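Local coordinates for protein quinone reductase (Klebsiella pneumoniae subsp. pneumoniae, PDB 4GI5) that probably acts as an NAD(P)H dehydrogenase that reduces quinones, using a bound FAD cofactor, at residues Ile117-Leu122 and Met170-Ala175; Pro190-Leu195 and Leu211-Phe216. All coordinates share one frame; numbering follows the deposited sequence.

Contact 1 (Ile117-Leu122 and Met170-Ala175); sequences IFQFPL and MLIVTA. With FAD (flavin-adenine dinucleotide), chain H.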
loop_
_atom_site.group_PDB
_atom_site.type_symbol
_atom_site.label_atom_id
_atom_site.label_comp_id
_atom_site.label_asym_id
_atom_site.label_seq_id
_atom_site.Cartn_x
_atom_site.Cartn_y
_atom_site.Cartn_z
ATOM N N ILE B 117 -8.662 -3.645 -15.046
ATOM C CA ILE B 117 -7.294 -4.044 -14.944
ATOM C C ILE B 117 -6.494 -2.882 -14.342
ATOM O O ILE B 117 -6.696 -1.735 -14.724
ATOM C CB ILE B 117 -6.661 -4.407 -16.305
ATOM C CG1 ILE B 117 -7.409 -5.575 -16.904
ATOM C CG2 ILE B 117 -5.168 -4.716 -16.160
ATOM C CD1 ILE B 117 -7.049 -5.901 -18.340
ATOM N N PHE B 118 -5.699 -3.164 -13.306
ATOM C CA PHE B 118 -4.836 -2.169 -12.665
ATOM C C PHE B 118 -3.407 -2.492 -13.061
ATOM O O PHE B 118 -2.876 -3.568 -12.720
ATOM C CB PHE B 118 -4.945 -2.213 -11.124
ATOM C CG PHE B 118 -6.328 -1.903 -10.616
ATOM C CD1 PHE B 118 -7.361 -2.818 -10.678
ATOM C CD2 PHE B 118 -6.574 -0.646 -10.117
ATOM C CE1 PHE B 118 -8.638 -2.474 -10.183
ATOM C CE2 PHE B 118 -7.822 -0.351 -9.593
ATOM C CZ PHE B 118 -8.804 -1.211 -9.673
ATOM N N GLN B 119 -2.728 -1.537 -13.717
ATOM C CA GLN B 119 -1.409 -1.748 -14.185
ATOM C C GLN B 119 -0.454 -0.715 -13.582
ATOM O O GLN B 119 -0.709 0.477 -13.647
ATOM C CB GLN B 119 -1.299 -1.602 -15.711
ATOM C CG GLN B 119 0.034 -1.898 -16.225
ATOM C CD GLN B 119 0.244 -1.511 -17.645
ATOM O OE1 GLN B 119 -0.694 -1.449 -18.427
ATOM N NE2 GLN B 119 1.512 -1.280 -17.977
ATOM N N PHE B 120 0.601 -1.241 -12.940
ATOM C CA PHE B 120 1.560 -0.418 -12.218
ATOM C C PHE B 120 2.885 -1.098 -11.976
ATOM O O PHE B 120 2.956 -2.304 -11.855
ATOM C CB PHE B 120 0.970 0.069 -10.889
ATOM C CG PHE B 120 0.538 -1.031 -9.962
ATOM C CD1 PHE B 120 -0.728 -1.554 -10.075
ATOM C CD2 PHE B 120 1.371 -1.502 -8.940
ATOM C CE1 PHE B 120 -1.149 -2.575 -9.267
ATOM C CE2 PHE B 120 0.925 -2.460 -8.043
ATOM C CZ PHE B 120 -0.323 -3.053 -8.250
ATOM N N PRO B 121 3.989 -0.316 -11.920
ATOM C CA PRO B 121 5.236 -0.837 -11.345
ATOM C C PRO B 121 5.049 -1.001 -9.835
ATOM O O PRO B 121 4.410 -0.151 -9.193
ATOM C CB PRO B 121 6.255 0.277 -11.644
ATOM C CG PRO B 121 5.374 1.510 -11.622
ATOM C CD PRO B 121 4.044 1.143 -12.155
ATOM N N LEU B 122 5.626 -2.044 -9.292
ATOM C CA LEU B 122 5.691 -2.221 -7.841
ATOM C C LEU B 122 6.640 -1.223 -7.273
ATOM O O LEU B 122 7.846 -1.226 -7.604
ATOM C CB LEU B 122 6.080 -3.694 -7.544
ATOM C CG LEU B 122 5.800 -4.077 -6.091
ATOM C CD1 LEU B 122 4.335 -4.092 -5.740
ATOM C CD2 LEU B 122 6.419 -5.431 -5.904
HETATM N N MSE B 170 -8.022 -7.680 -12.307
HETATM C CA MSE B 170 -6.709 -8.343 -12.369
HETATM C C MSE B 170 -5.641 -7.228 -12.214
HETATM O O MSE B 170 -5.855 -6.103 -12.696
HETATM C CB MSE B 170 -6.503 -8.890 -13.790
HETATM C CG MSE B 170 -5.234 -9.639 -13.827
HETATM SE SE MSE B 170 -5.051 -10.449 -15.694
HETATM C CE MSE B 170 -4.592 -8.925 -16.829
ATOM N N LEU B 171 -4.539 -7.544 -11.586
ATOM C CA LEU B 171 -3.399 -6.664 -11.556
ATOM C C LEU B 171 -2.383 -7.083 -12.630
ATOM O O LEU B 171 -2.132 -8.273 -12.839
ATOM C CB LEU B 171 -2.714 -6.853 -10.219
ATOM C CG LEU B 171 -3.514 -6.620 -8.884
ATOM C CD1 LEU B 171 -2.676 -6.732 -7.642
ATOM C CD2 LEU B 171 -4.216 -5.305 -8.922
ATOM N N ILE B 172 -1.683 -6.091 -13.178
ATOM C CA ILE B 172 -0.512 -6.302 -13.973
ATOM C C ILE B 172 0.592 -5.503 -13.360
ATOM O O ILE B 172 0.529 -4.314 -13.277
ATOM C CB ILE B 172 -0.721 -5.838 -15.432
ATOM C CG1 ILE B 172 -1.835 -6.580 -16.126
ATOM C CG2 ILE B 172 0.589 -6.027 -16.186
ATOM C CD1 ILE B 172 -2.178 -5.943 -17.498
ATOM N N VAL B 173 1.556 -6.161 -12.785
ATOM C CA VAL B 173 2.612 -5.584 -11.979
ATOM C C VAL B 173 3.984 -5.931 -12.512
ATOM O O VAL B 173 4.323 -7.056 -12.804
ATOM C CB VAL B 173 2.536 -6.163 -10.553
ATOM C CG1 VAL B 173 3.602 -5.534 -9.639
ATOM C CG2 VAL B 173 1.110 -5.949 -10.035
ATOM N N THR B 174 4.848 -4.930 -12.590
ATOM C CA THR B 174 6.237 -5.130 -12.891
ATOM C C THR B 174 7.094 -4.870 -11.666
ATOM O O THR B 174 6.874 -3.862 -10.994
ATOM C CB THR B 174 6.744 -4.155 -14.030
ATOM O OG1 THR B 174 6.371 -2.820 -13.701
ATOM C CG2 THR B 174 6.093 -4.463 -15.425
ATOM N N ALA B 175 8.051 -5.732 -11.402
ATOM C CA ALA B 175 8.887 -5.655 -10.218
ATOM C C ALA B 175 10.350 -5.728 -10.593
ATOM O O ALA B 175 10.754 -6.488 -11.520
ATOM C CB ALA B 175 8.511 -6.785 -9.252
HETATM P PA FAD H . 11.560 1.379 -17.205
HETATM O O1A FAD H . 10.801 2.319 -18.047
HETATM O O2A FAD H . 12.615 1.752 -16.274
HETATM O O5B FAD H . 12.252 0.241 -18.156
HETATM C C5B FAD H . 12.852 -0.988 -17.699
HETATM C C4B FAD H . 13.624 -1.590 -18.827
HETATM O O4B FAD H . 12.703 -2.094 -19.767
HETATM C C3B FAD H . 14.589 -0.628 -19.476
HETATM O O3B FAD H . 15.814 -1.339 -19.574
HETATM C C2B FAD H . 13.928 -0.478 -20.816
HETATM O O2B FAD H . 14.841 -0.083 -21.872
HETATM C C1B FAD H . 13.234 -1.763 -21.119
HETATM N N9A FAD H . 12.147 -1.555 -22.114
HETATM C C8A FAD H . 11.190 -0.491 -22.267
HETATM N N7A FAD H . 10.410 -0.667 -23.309
HETATM C C5A FAD H . 10.977 -1.774 -23.869
HETATM C C6A FAD H . 10.770 -2.520 -25.110
HETATM N N6A FAD H . 9.759 -2.086 -25.788
HETATM N N1A FAD H . 11.510 -3.640 -25.422
HETATM C C2A FAD H . 12.467 -4.046 -24.594
HETATM N N3A FAD H . 12.742 -3.351 -23.425
HETATM C C4A FAD H . 12.010 -2.337 -23.131
HETATM N N1 FAD H . 10.958 -3.384 -7.263
HETATM C C2 FAD H . 10.549 -4.380 -6.448
HETATM O O2 FAD H . 10.706 -5.634 -6.769
HETATM N N3 FAD H . 9.949 -4.113 -5.233
HETATM C C4 FAD H . 9.855 -2.860 -4.747
HETATM O O4 FAD H . 9.241 -2.620 -3.699
HETATM C C4X FAD H . 10.317 -1.791 -5.591
HETATM N N5 FAD H . 10.178 -0.496 -5.180
HETATM C C5X FAD H . 10.525 0.561 -6.064
HETATM C C6 FAD H . 10.311 1.808 -5.718
HETATM C C7 FAD H . 10.532 2.860 -6.605
HETATM C C7M FAD H . 10.268 4.264 -6.200
HETATM C C8 FAD H . 11.094 2.583 -7.873
HETATM C C8M FAD H . 11.408 3.719 -8.810
HETATM C C9 FAD H . 11.349 1.301 -8.247
HETATM C C9A FAD H . 11.041 0.236 -7.352
HETATM N N10 FAD H . 11.148 -1.083 -7.735
HETATM C C10 FAD H . 10.785 -2.123 -6.891
HETATM C "C1'" FAD H . 11.604 -1.466 -9.079
HETATM C "C2'" FAD H . 10.390 -1.268 -9.990
HETATM O "O2'" FAD H . 9.296 -2.169 -9.792
HETATM C "C3'" FAD H . 10.811 -1.362 -11.493
HETATM O "O3'" FAD H . 11.710 -0.236 -11.659
HETATM C "C4'" FAD H . 9.651 -1.188 -12.482
HETATM O "O4'" FAD H . 8.855 -2.329 -12.447
HETATM C "C5'" FAD H . 10.202 -1.097 -13.930
HETATM O "O5'" FAD H . 9.146 -0.773 -14.776
HETATM P P FAD H . 9.236 0.670 -15.559
HETATM O O1P FAD H . 8.051 0.745 -16.441
HETATM O O2P FAD H . 9.464 1.808 -14.670
HETATM O O3P FAD H . 10.564 0.340 -16.418
#

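Contact 2 (Pro190-Leu195 and Leu211-Phe216); sequences PIDDIL and LPPLVF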
loop_
_atom_site.group_PDB
_atom_site.type_symbol
_atom_site.label_atom_id
_atom_site.label_comp_id
_atom_site.label_asym_id
_atom_site.label_seq_id
_atom_site.Cartn_x
_atom_site.Cartn_y
_atom_site.Cartn_z
ATOM N N PRO B 190 6.144 -13.622 0.251
ATOM C CA PRO B 190 5.571 -14.259 -0.942
ATOM C C PRO B 190 4.743 -13.236 -1.714
ATOM O O PRO B 190 3.967 -12.430 -1.121
ATOM C CB PRO B 190 4.645 -15.343 -0.388
ATOM C CG PRO B 190 5.200 -15.602 1.042
ATOM C CD PRO B 190 5.612 -14.179 1.473
ATOM N N ILE B 191 4.899 -13.200 -3.052
ATOM C CA ILE B 191 4.137 -12.180 -3.826
ATOM C C ILE B 191 2.675 -12.130 -3.545
ATOM O O ILE B 191 2.109 -11.034 -3.462
ATOM C CB ILE B 191 4.404 -12.321 -5.317
ATOM C CG1 ILE B 191 3.849 -11.156 -6.172
ATOM C CG2 ILE B 191 3.915 -13.678 -5.832
ATOM C CD1 ILE B 191 4.446 -9.837 -5.862
ATOM N N ASP B 192 1.972 -13.272 -3.399
ATOM C CA ASP B 192 0.563 -13.231 -3.168
ATOM C C ASP B 192 0.167 -12.691 -1.768
ATOM O O ASP B 192 -0.918 -12.159 -1.597
ATOM C CB ASP B 192 -0.044 -14.616 -3.390
ATOM C CG ASP B 192 0.104 -15.098 -4.842
ATOM O OD1 ASP B 192 0.070 -14.376 -5.771
ATOM O OD2 ASP B 192 0.523 -16.235 -4.925
ATOM N N ASP B 193 1.088 -12.795 -0.805
ATOM C CA ASP B 193 0.826 -12.229 0.489
ATOM C C ASP B 193 1.081 -10.730 0.443
ATOM O O ASP B 193 0.334 -9.958 1.079
ATOM C CB ASP B 193 1.759 -12.915 1.509
ATOM C CG ASP B 193 1.411 -14.384 1.792
ATOM O OD1 ASP B 193 0.314 -14.810 1.558
ATOM O OD2 ASP B 193 2.293 -15.017 2.385
ATOM N N ILE B 194 2.175 -10.248 -0.188
ATOM C CA ILE B 194 2.382 -8.822 -0.336
ATOM C C ILE B 194 1.246 -8.115 -1.106
ATOM O O ILE B 194 0.847 -7.032 -0.734
ATOM C CB ILE B 194 3.691 -8.577 -1.195
ATOM C CG1 ILE B 194 4.850 -9.104 -0.407
ATOM C CG2 ILE B 194 3.829 -7.094 -1.689
ATOM C CD1 ILE B 194 5.095 -8.476 0.930
ATOM N N LEU B 195 0.653 -8.798 -2.074
ATOM C CA LEU B 195 -0.463 -8.257 -2.815
ATOM C C LEU B 195 -1.867 -8.411 -2.106
ATOM O O LEU B 195 -2.850 -7.940 -2.657
ATOM C CB LEU B 195 -0.598 -8.897 -4.172
ATOM C CG LEU B 195 0.629 -8.555 -5.096
ATOM C CD1 LEU B 195 0.503 -9.346 -6.398
ATOM C CD2 LEU B 195 0.807 -7.053 -5.330
ATOM N N LEU B 211 -8.901 -12.156 -10.594
ATOM C CA LEU B 211 -8.082 -13.113 -11.289
ATOM C C LEU B 211 -6.689 -13.152 -10.724
ATOM O O LEU B 211 -6.202 -12.138 -10.186
ATOM C CB LEU B 211 -8.055 -12.762 -12.767
ATOM C CG LEU B 211 -9.394 -12.536 -13.420
ATOM C CD1 LEU B 211 -9.161 -12.324 -14.872
ATOM C CD2 LEU B 211 -10.227 -13.756 -13.251
ATOM N N PRO B 212 -5.947 -14.262 -10.889
ATOM C CA PRO B 212 -4.527 -14.291 -10.515
ATOM C C PRO B 212 -3.760 -13.181 -11.171
ATOM O O PRO B 212 -4.080 -12.842 -12.330
ATOM C CB PRO B 212 -4.035 -15.662 -11.039
ATOM C CG PRO B 212 -5.275 -16.488 -11.003
ATOM C CD PRO B 212 -6.371 -15.579 -11.471
ATOM N N PRO B 213 -2.886 -12.526 -10.436
ATOM C CA PRO B 213 -2.166 -11.386 -11.013
ATOM C C PRO B 213 -1.169 -11.815 -12.073
ATOM O O PRO B 213 -0.690 -12.947 -12.007
ATOM C CB PRO B 213 -1.460 -10.812 -9.797
ATOM C CG PRO B 213 -1.228 -11.985 -8.875
ATOM C CD PRO B 213 -2.445 -12.808 -9.069
ATOM N N LEU B 214 -0.838 -10.898 -12.963
ATOM C CA LEU B 214 0.251 -11.082 -13.897
ATOM C C LEU B 214 1.428 -10.242 -13.383
ATOM O O LEU B 214 1.304 -9.021 -13.298
ATOM C CB LEU B 214 -0.186 -10.540 -15.236
ATOM C CG LEU B 214 0.896 -10.596 -16.302
ATOM C CD1 LEU B 214 1.458 -11.995 -16.505
ATOM C CD2 LEU B 214 0.325 -10.073 -17.595
ATOM N N VAL B 215 2.414 -10.915 -12.896
ATOM C CA VAL B 215 3.588 -10.271 -12.336
ATOM C C VAL B 215 4.868 -10.636 -13.089
ATOM O O VAL B 215 5.189 -11.827 -13.305
ATOM C CB VAL B 215 3.799 -10.654 -10.848
ATOM C CG1 VAL B 215 4.950 -9.892 -10.219
ATOM C CG2 VAL B 215 2.499 -10.439 -10.103
ATOM N N PHE B 216 5.556 -9.590 -13.533
ATOM C CA PHE B 216 6.830 -9.710 -14.172
ATOM C C PHE B 216 7.975 -9.330 -13.226
ATOM O O PHE B 216 7.919 -8.327 -12.503
ATOM C CB PHE B 216 6.899 -8.810 -15.393
ATOM C CG PHE B 216 5.872 -9.116 -16.451
ATOM C CD1 PHE B 216 5.710 -10.432 -16.969
ATOM C CD2 PHE B 216 4.982 -8.178 -16.857
ATOM C CE1 PHE B 216 4.787 -10.705 -17.966
ATOM C CE2 PHE B 216 4.040 -8.492 -17.892
ATOM C CZ PHE B 216 3.963 -9.692 -18.426
#

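Contact 1 (Ile117-Leu122 and Met170-Ala175)
V173 CG2 rises over one face of the F120 ring, 4.2 Å from its centroid and 28° off the normal, which meets the geometry of a CH-pi contact. F120 reaches across because its CG stands between the backbone N and the carbonyl carbon (chi1 58°), turning the ring toward strand 170-174. There the ring edge meets L171 CD2; that methyl also packs on F118 CB at 3.9 Å, so one bump fills the notch between two phenylalanines. Helix 196-204 closes over F118 and L171. On the opposite face of the sheet, I172 CD1 presses on I117 CG2 at 3.5 Å, tighter than normal van der Waals contact, while the methylene Q119 CG flanks I172 CB. The amide of Q119 turns elsewhere, its NE2 bonded to N38 O. Five backbone bonds, the one from T174 N to F120 O weak, join the parallel strands, ending in a nearly straight one from L122 N to T174 O (2.8 Å, 175°). Beyond them FAD takes over: its O2' donates to L122 O at 2.8 Å, and its O4' pairs with T174 OG1 at 2.8 Å and weakly with T174 O. Uncharged groups at the strand ends therefore grip two ribityl hydroxyls of FAD through three protein oxygens, two of them backbone carbonyls.

Contact 2 (Pro190-Leu195 and Leu211-Phe216)
L195, just past helix 191-194, reaches segment 211-216: its CD1 methyl lies 4.0 Å from P213 CG and 4.3 Å from V215 CG2, touching both residues that project toward the helix. The leucine gets there in an extended form, CG anti to its carbonyl carbon (chi1 -66°) and CD1 continuing the chain outward (chi2 174°). One helical turn earlier, I191 supplies the second apolar touch, CG1 to V215 CG2 at 4.2 Å, with its CG1 swung to the side away from its own N (chi1 -170°). V215 thus offers a single methyl to both I191 and L195. At the more exposed margin D192 crosses P213 at about a right angle, and its OD1 stops 4.1 Å from P213 CG, a van der Waals approach to a ring carbon. The interface buries just 148 Å², consistent with these few side-chain touches. P190 occupies the N-cap position, and the bond L195 N to I191 O (3.0 Å) sets the two aliphatic side chains a turn apart. L214 and F216 instead pack on helix 224-239, while P190 and I194 meet L275 and F196 of the second subunit. This short helix leading into helix 196-204 belongs to the connection between parallel strands 168-174 and 209-216, a beta-alpha-beta crossover of the flavodoxin-like fold.

Contacts 1 and 2 meet along strand 168-174, which pairs with strand 115-121 in the first and has strand 209-216 as its other neighbour. Two probable backbone hydrogen bonds make that join, F216 N to V173 O at 2.9 Å and A175 N to F216 O at 2.8 Å. M170 CG also packs on P212 O at 3.7 Å. The centres lie about 9 Å apart. Contact 1 touches FAD directly, whereas contact 2 lies farther from the cofactor: the side chain of I191 is about 8 Å from FAD and about 4 Å from that of Y182, which binds it, and the side chain of L195 is about 5 Å from that of L122.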